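Local coordinates for protein putative glycoside hydrolase (Bacteroides ovatus, PDB 4ONZ) that is of unknown function but is a putative glycoside hydrolase whose clan has a five-bladed beta-propeller fold, at residues D108-D114 with K159-A163; K142-L146 with N173-S179. All blocks are in the same frame, centred on the assembly; numbering follows the deposited sequence. Where two conformers were deposited one is given.

Interaction 1: D108-D114 with K159-A163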
loop_
_atom_site.group_PDB
_atom_site.type_symbol
_atom_site.label_atom_id
_atom_site.label_comp_id
_atom_site.label_asym_id
_atom_site.label_seq_id
_atom_site.Cartn_x
_atom_site.Cartn_y
_atom_site.Cartn_z
ATOM N N ASP A 108 -5.837 15.703 18.283
ATOM C CA ASP A 108 -4.902 14.797 18.930
ATOM C C ASP A 108 -3.510 15.421 18.934
ATOM O O ASP A 108 -3.356 16.594 18.579
ATOM C CB ASP A 108 -4.928 13.439 18.201
ATOM C CG ASP A 108 -4.546 13.543 16.725
ATOM O OD1 ASP A 108 -3.790 14.475 16.352
ATOM O OD2 ASP A 108 -4.986 12.660 15.938
ATOM N N ASN A 109 -2.497 14.638 19.294
ATOM C CA ASN A 109 -1.119 15.143 19.372
ATOM C C ASN A 109 -0.287 14.923 18.114
ATOM O O ASN A 109 0.934 14.881 18.185
ATOM C CB ASN A 109 -0.422 14.518 20.590
ATOM C CG ASN A 109 -1.089 14.910 21.899
ATOM O OD1 ASN A 109 -1.772 15.935 21.981
ATOM N ND2 ASN A 109 -0.886 14.101 22.936
ATOM N N PHE A 110 -0.949 14.809 16.962
ATOM C CA PHE A 110 -0.266 14.563 15.692
ATOM C C PHE A 110 -0.671 15.580 14.622
ATOM O O PHE A 110 -0.539 15.327 13.423
ATOM C CB PHE A 110 -0.571 13.125 15.245
ATOM C CG PHE A 110 -0.222 12.106 16.284
ATOM C CD1 PHE A 110 1.087 11.684 16.438
ATOM C CD2 PHE A 110 -1.189 11.622 17.157
ATOM C CE1 PHE A 110 1.426 10.764 17.423
ATOM C CE2 PHE A 110 -0.859 10.704 18.142
ATOM C CZ PHE A 110 0.452 10.274 18.272
ATOM N N LYS A 111 -1.120 16.751 15.064
ATOM C CA LYS A 111 -1.575 17.784 14.139
ATOM C C LYS A 111 -0.431 18.299 13.275
ATOM O O LYS A 111 -0.634 18.662 12.123
ATOM C CB LYS A 111 -2.231 18.951 14.897
ATOM C CG LYS A 111 -3.413 18.547 15.764
ATOM C CD LYS A 111 -4.151 19.767 16.284
ATOM C CE LYS A 111 -5.168 19.407 17.339
ATOM N NZ LYS A 111 -4.516 19.047 18.624
ATOM N N ASP A 112 0.772 18.331 13.837
ATOM C CA ASP A 112 1.940 18.785 13.088
ATOM C C ASP A 112 2.214 17.901 11.867
ATOM O O ASP A 112 2.769 18.373 10.880
ATOM C CB ASP A 112 3.194 18.849 13.984
ATOM C CG ASP A 112 3.542 17.508 14.620
ATOM O OD1 ASP A 112 2.627 16.835 15.146
ATOM O OD2 ASP A 112 4.734 17.131 14.600
ATOM N N GLN A 113 1.788 16.639 11.943
ATOM C CA GLN A 113 2.037 15.629 10.904
ATOM C C GLN A 113 0.968 15.514 9.826
ATOM O O GLN A 113 1.312 15.345 8.652
ATOM C CB GLN A 113 2.234 14.265 11.581
ATOM C CG GLN A 113 3.484 14.262 12.451
ATOM C CD GLN A 113 3.545 13.146 13.473
ATOM O OE1 GLN A 113 2.913 12.098 13.334
ATOM N NE2 GLN A 113 4.330 13.373 14.520
ATOM N N ASP A 114 -0.310 15.604 10.210
ATOM C CA ASP A 114 -1.409 15.399 9.258
ATOM C C ASP A 114 -2.421 16.545 9.083
ATOM O O ASP A 114 -3.404 16.382 8.369
ATOM C CB ASP A 114 -2.123 14.074 9.549
ATOM C CG ASP A 114 -2.752 14.023 10.936
ATOM O OD1 ASP A 114 -2.994 15.100 11.525
ATOM O OD2 ASP A 114 -3.034 12.899 11.419
ATOM N N LYS A 159 -2.967 6.494 16.443
ATOM C CA LYS A 159 -1.770 6.996 15.747
ATOM C C LYS A 159 -0.594 6.836 16.686
ATOM O O LYS A 159 -0.750 6.972 17.889
ATOM C CB LYS A 159 -1.919 8.474 15.362
ATOM C CG LYS A 159 -3.032 8.741 14.353
ATOM C CD LYS A 159 -3.249 10.224 14.118
ATOM C CE LYS A 159 -4.510 10.494 13.305
ATOM N NZ LYS A 159 -4.779 11.946 13.149
ATOM N N HIS A 160 0.572 6.520 16.147
ATOM C CA HIS A 160 1.785 6.411 16.956
ATOM C C HIS A 160 2.893 7.351 16.484
ATOM O O HIS A 160 3.987 7.341 17.033
ATOM C CB HIS A 160 2.273 4.972 16.993
ATOM C CG HIS A 160 1.352 4.060 17.725
ATOM N ND1 HIS A 160 1.365 3.938 19.099
ATOM C CD2 HIS A 160 0.382 3.230 17.281
ATOM C CE1 HIS A 160 0.432 3.082 19.469
ATOM N NE2 HIS A 160 -0.175 2.635 18.385
ATOM N N GLY A 161 2.589 8.183 15.495
ATOM C CA GLY A 161 3.536 9.169 14.995
ATOM C C GLY A 161 4.294 8.688 13.775
ATOM O O GLY A 161 3.884 7.747 13.112
ATOM N N LEU A 162 5.410 9.338 13.480
ATOM C CA LEU A 162 6.182 8.994 12.280
ATOM C C LEU A 162 7.011 7.736 12.460
ATOM O O LEU A 162 7.591 7.516 13.512
ATOM C CB LEU A 162 7.104 10.152 11.894
ATOM C CG LEU A 162 6.374 11.470 11.658
ATOM C CD1 LEU A 162 7.379 12.536 11.265
ATOM C CD2 LEU A 162 5.293 11.306 10.596
ATOM N N ALA A 163 7.067 6.918 11.411
ATOM C CA ALA A 163 7.862 5.698 11.431
ATOM C C ALA A 163 9.348 5.968 11.715
ATOM O O ALA A 163 10.009 5.169 12.374
ATOM C CB ALA A 163 7.707 4.976 10.117
HETATM O O HOH W 1 6.337 11.187 15.605
#
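K159 reaches across to D108 and D114 and ties the two aspartates together. Its CG lies beside the backbone N (chi1 -64°), and the extended chain beyond it runs past the F110 ring, opposite in direction to the phenylalanine side chain, bringing NZ between the two carboxylates. NZ gives a hydrogen bond to D108 OD2 at 2.9 Å and another to D114 OD2 at 2.6 Å. Both are salt bridges. D108 OD2 is met at its syn lone pair, and D114 OD2 on the syn side, slightly out of the carboxylate plane. NZ also bonds to the carbonyl of F104, so three oxygens grip one amine. The positive charge probably eases the closeness of the two carboxylates.

The base of the same lysine is packed tightly. K159 CB lies over one face of F110, 3.9 Å from the ring centroid, in a CH-pi contact. Atom CE1 of F110 comes within 3.4 Å of G161 N, and CZ within 3.5 Å of K159 O. The ring thus lies against both the lysine side chain and the strand backbone.

Q113 OE1 touches G161 CA at 3.4 Å, and its amide lies beside L162. The NE2 side is looser. There a water links the two segments, accepting from L162 N at 3.0 Å but only weakly from Q113 NE2.

The loop has its own bracing. D108 OD1 accepts from F110 N at 2.9 Å, which forms an Asx turn. F110 is the N-cap residue of the short helix 111-114, and its carbonyl accepts from the N-H groups of Q113 and D114. Strand 158-162 is an outermost strand of a four-stranded antiparallel sheet, and the loop before its strand 118-126 packs on it. That sheet is consistent with a beta-propeller blade.

Interaction 2: K142-L146 with N173-S179; sequences KKARL and NNLFCKS
A144, K143 and R145 carry most of the contact on the side of 142-146. A144 sets its CB over one face of F176, offset toward the rim, 3.7 Å from the ring centroid. F176 CG stands anti to its backbone N (chi1 -169°), which turns a ring face to A144 CB. The A144 carbonyl is used as well. Its O accepts from C177 N at 2.7 Å and takes a CA-H...O contact from F176 CA.

K143 was deposited in two conformers. In the one described, NZ meets N174 O at 2.7 Å, nearly head-on to the carbonyl. A water bonded to F176 N is also a weak partner of NZ. Both contacts of NZ are tentative, since they rest on this one conformer.

R145 reaches the same end of the loop. Its chain bends at chi3 (-74°) to bring NH1 to N173 O, a hydrogen bond of 3.0 Å in the carbonyl plane, while CG rests 3.3 Å from L175 O. Further in, L146 N donates a hydrogen bond to C177 SG, nearly straight at 175° but long at 3.5 Å.

The two backbones run in the same direction here. Strand 144-151 has strand 132-139 on one flank and strand 158-162 on the other. The loop 173-179 passes by the start of this strand on its way from helix 167-170 to strand 180-187, and L175 and C177 rest on W204 of strand 200-204.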
loop_
_atom_site.group_PDB
_atom_site.type_symbol
_atom_site.label_atom_id
_atom_site.label_comp_id
_atom_site.label_asym_id
_atom_site.label_seq_id
_atom_site.Cartn_x
_atom_site.Cartn_y
_atom_site.Cartn_z
ATOM N N LYS A 142 3.716 20.318 3.845
ATOM C CA LYS A 142 5.135 20.680 3.818
ATOM C C LYS A 142 5.935 19.428 3.422
ATOM O O LYS A 142 6.697 19.459 2.462
ATOM C CB LYS A 142 5.598 21.274 5.157
ATOM C CG LYS A 142 5.004 22.657 5.424
ATOM C CD LYS A 142 5.528 23.310 6.695
ATOM C CE LYS A 142 5.056 24.757 6.800
ATOM N NZ LYS A 142 5.562 25.441 8.020
ATOM N N LYS A 143 5.735 18.333 4.157
ATOM C CA LYS A 143 6.393 17.054 3.879
ATOM C C LYS A 143 5.390 15.902 3.990
ATOM O O LYS A 143 4.524 15.902 4.866
ATOM C CB LYS A 143 7.550 16.810 4.859
ATOM C CG LYS A 143 8.785 17.682 4.662
ATOM C CD LYS A 143 9.574 17.279 3.425
ATOM C CE LYS A 143 10.823 18.129 3.227
ATOM N NZ LYS A 143 11.897 17.870 4.227
ATOM N N ALA A 144 5.507 14.934 3.088
ATOM C CA ALA A 144 4.701 13.724 3.117
ATOM C C ALA A 144 5.639 12.770 3.870
ATOM O O ALA A 144 6.808 12.603 3.469
ATOM C CB ALA A 144 4.420 13.231 1.719
ATOM N N ARG A 145 5.161 12.189 4.972
ATOM C CA ARG A 145 6.018 11.361 5.832
ATOM C C ARG A 145 5.337 10.076 6.298
ATOM O O ARG A 145 4.175 10.081 6.667
ATOM C CB ARG A 145 6.491 12.182 7.053
ATOM C CG ARG A 145 7.290 13.444 6.702
ATOM C CD ARG A 145 7.705 14.247 7.930
ATOM N NE ARG A 145 6.565 14.956 8.508
ATOM C CZ ARG A 145 6.619 15.722 9.591
ATOM N NH1 ARG A 145 7.757 15.880 10.258
ATOM N NH2 ARG A 145 5.512 16.327 10.015
ATOM N N LEU A 146 6.086 8.979 6.251
ATOM C CA LEU A 146 5.572 7.680 6.641
ATOM C C LEU A 146 5.206 7.673 8.133
ATOM O O LEU A 146 6.027 8.043 8.989
ATOM C CB LEU A 146 6.603 6.609 6.306
ATOM C CG LEU A 146 6.169 5.151 6.367
ATOM C CD1 LEU A 146 4.990 4.866 5.443
ATOM C CD2 LEU A 146 7.355 4.277 5.995
ATOM N N ASN A 173 13.390 12.399 10.589
ATOM C CA ASN A 173 12.078 12.825 11.095
ATOM C C ASN A 173 11.396 13.905 10.238
ATOM O O ASN A 173 10.241 14.237 10.486
ATOM C CB ASN A 173 12.125 13.199 12.594
ATOM C CG ASN A 173 12.811 14.526 12.878
ATOM O OD1 ASN A 173 13.185 15.281 11.977
ATOM N ND2 ASN A 173 12.971 14.821 14.168
ATOM N N ASN A 174 12.102 14.460 9.247
ATOM C CA ASN A 174 11.463 15.384 8.307
ATOM C C ASN A 174 11.769 15.006 6.855
ATOM O O ASN A 174 11.663 15.834 5.934
ATOM C CB ASN A 174 11.769 16.863 8.597
ATOM C CG ASN A 174 10.668 17.786 8.092
ATOM O OD1 ASN A 174 9.489 17.414 8.093
ATOM N ND2 ASN A 174 11.035 19.003 7.688
ATOM N N LEU A 175 12.109 13.732 6.663
ATOM C CA LEU A 175 12.332 13.162 5.349
ATOM C C LEU A 175 10.988 12.949 4.644
ATOM O O LEU A 175 10.067 12.347 5.224
ATOM C CB LEU A 175 13.003 11.779 5.476
ATOM C CG LEU A 175 13.192 11.004 4.161
ATOM C CD1 LEU A 175 14.230 11.687 3.278
ATOM C CD2 LEU A 175 13.570 9.548 4.394
ATOM N N PHE A 176 10.884 13.413 3.400
ATOM C CA PHE A 176 9.717 13.151 2.550
ATOM C C PHE A 176 9.789 11.657 2.202
ATOM O O PHE A 176 10.757 11.195 1.601
ATOM C CB PHE A 176 9.793 14.011 1.285
ATOM C CG PHE A 176 8.534 14.033 0.460
ATOM C CD1 PHE A 176 8.157 12.930 -0.295
ATOM C CD2 PHE A 176 7.761 15.198 0.380
ATOM C CE1 PHE A 176 7.007 12.963 -1.071
ATOM C CE2 PHE A 176 6.624 15.245 -0.406
ATOM C CZ PHE A 176 6.241 14.117 -1.125
ATOM N N CYS A 177 8.780 10.894 2.611
ATOM C CA CYS A 177 8.760 9.456 2.385
ATOM C C CYS A 177 7.348 8.897 2.497
ATOM O O CYS A 177 6.468 9.496 3.124
ATOM C CB CYS A 177 9.705 8.727 3.353
ATOM S SG CYS A 177 9.403 9.024 5.111
ATOM N N LYS A 178 7.148 7.747 1.869
ATOM C CA LYS A 178 5.847 7.096 1.830
ATOM C C LYS A 178 5.984 5.645 1.382
ATOM O O LYS A 178 7.073 5.216 0.990
ATOM C CB LYS A 178 4.926 7.828 0.853
ATOM C CG LYS A 178 5.473 7.941 -0.558
ATOM C CD LYS A 178 4.524 8.635 -1.522
ATOM C CE LYS A 178 4.190 10.056 -1.114
ATOM N NZ LYS A 178 3.321 10.675 -2.149
ATOM N N SER A 179 4.871 4.914 1.481
ATOM C CA SER A 179 4.733 3.546 0.981
ATOM C C SER A 179 5.570 2.495 1.706
ATOM O O SER A 179 6.660 2.119 1.246
ATOM C CB SER A 179 5.005 3.532 -0.521
ATOM O OG SER A 179 4.288 4.589 -1.165
HETATM O O HOH W 2 12.928 15.284 2.331
#

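Both interactions are partly buried and use the same four-stranded sheet, through neighbouring strands 158-162 and 144-151. Interaction 1 folds a loop and short helix onto an outermost strand. Interaction 2 brings in the loop that leads to the next sheet. The chemistry differs accordingly. Charge pairs and a ring against a lysine dominate the first. Backbone carbonyls receiving side-chain and backbone N-H groups dominate the second. Its N174 end is exposed and polar; F176 is exposed too but packs its ring on A144, while A144, L146, C177 and S179 are buried. The two contacts touch directly: A163 N probably bonds to L146 O, and L162 CD1 packs against R145 NH1 and N173 O.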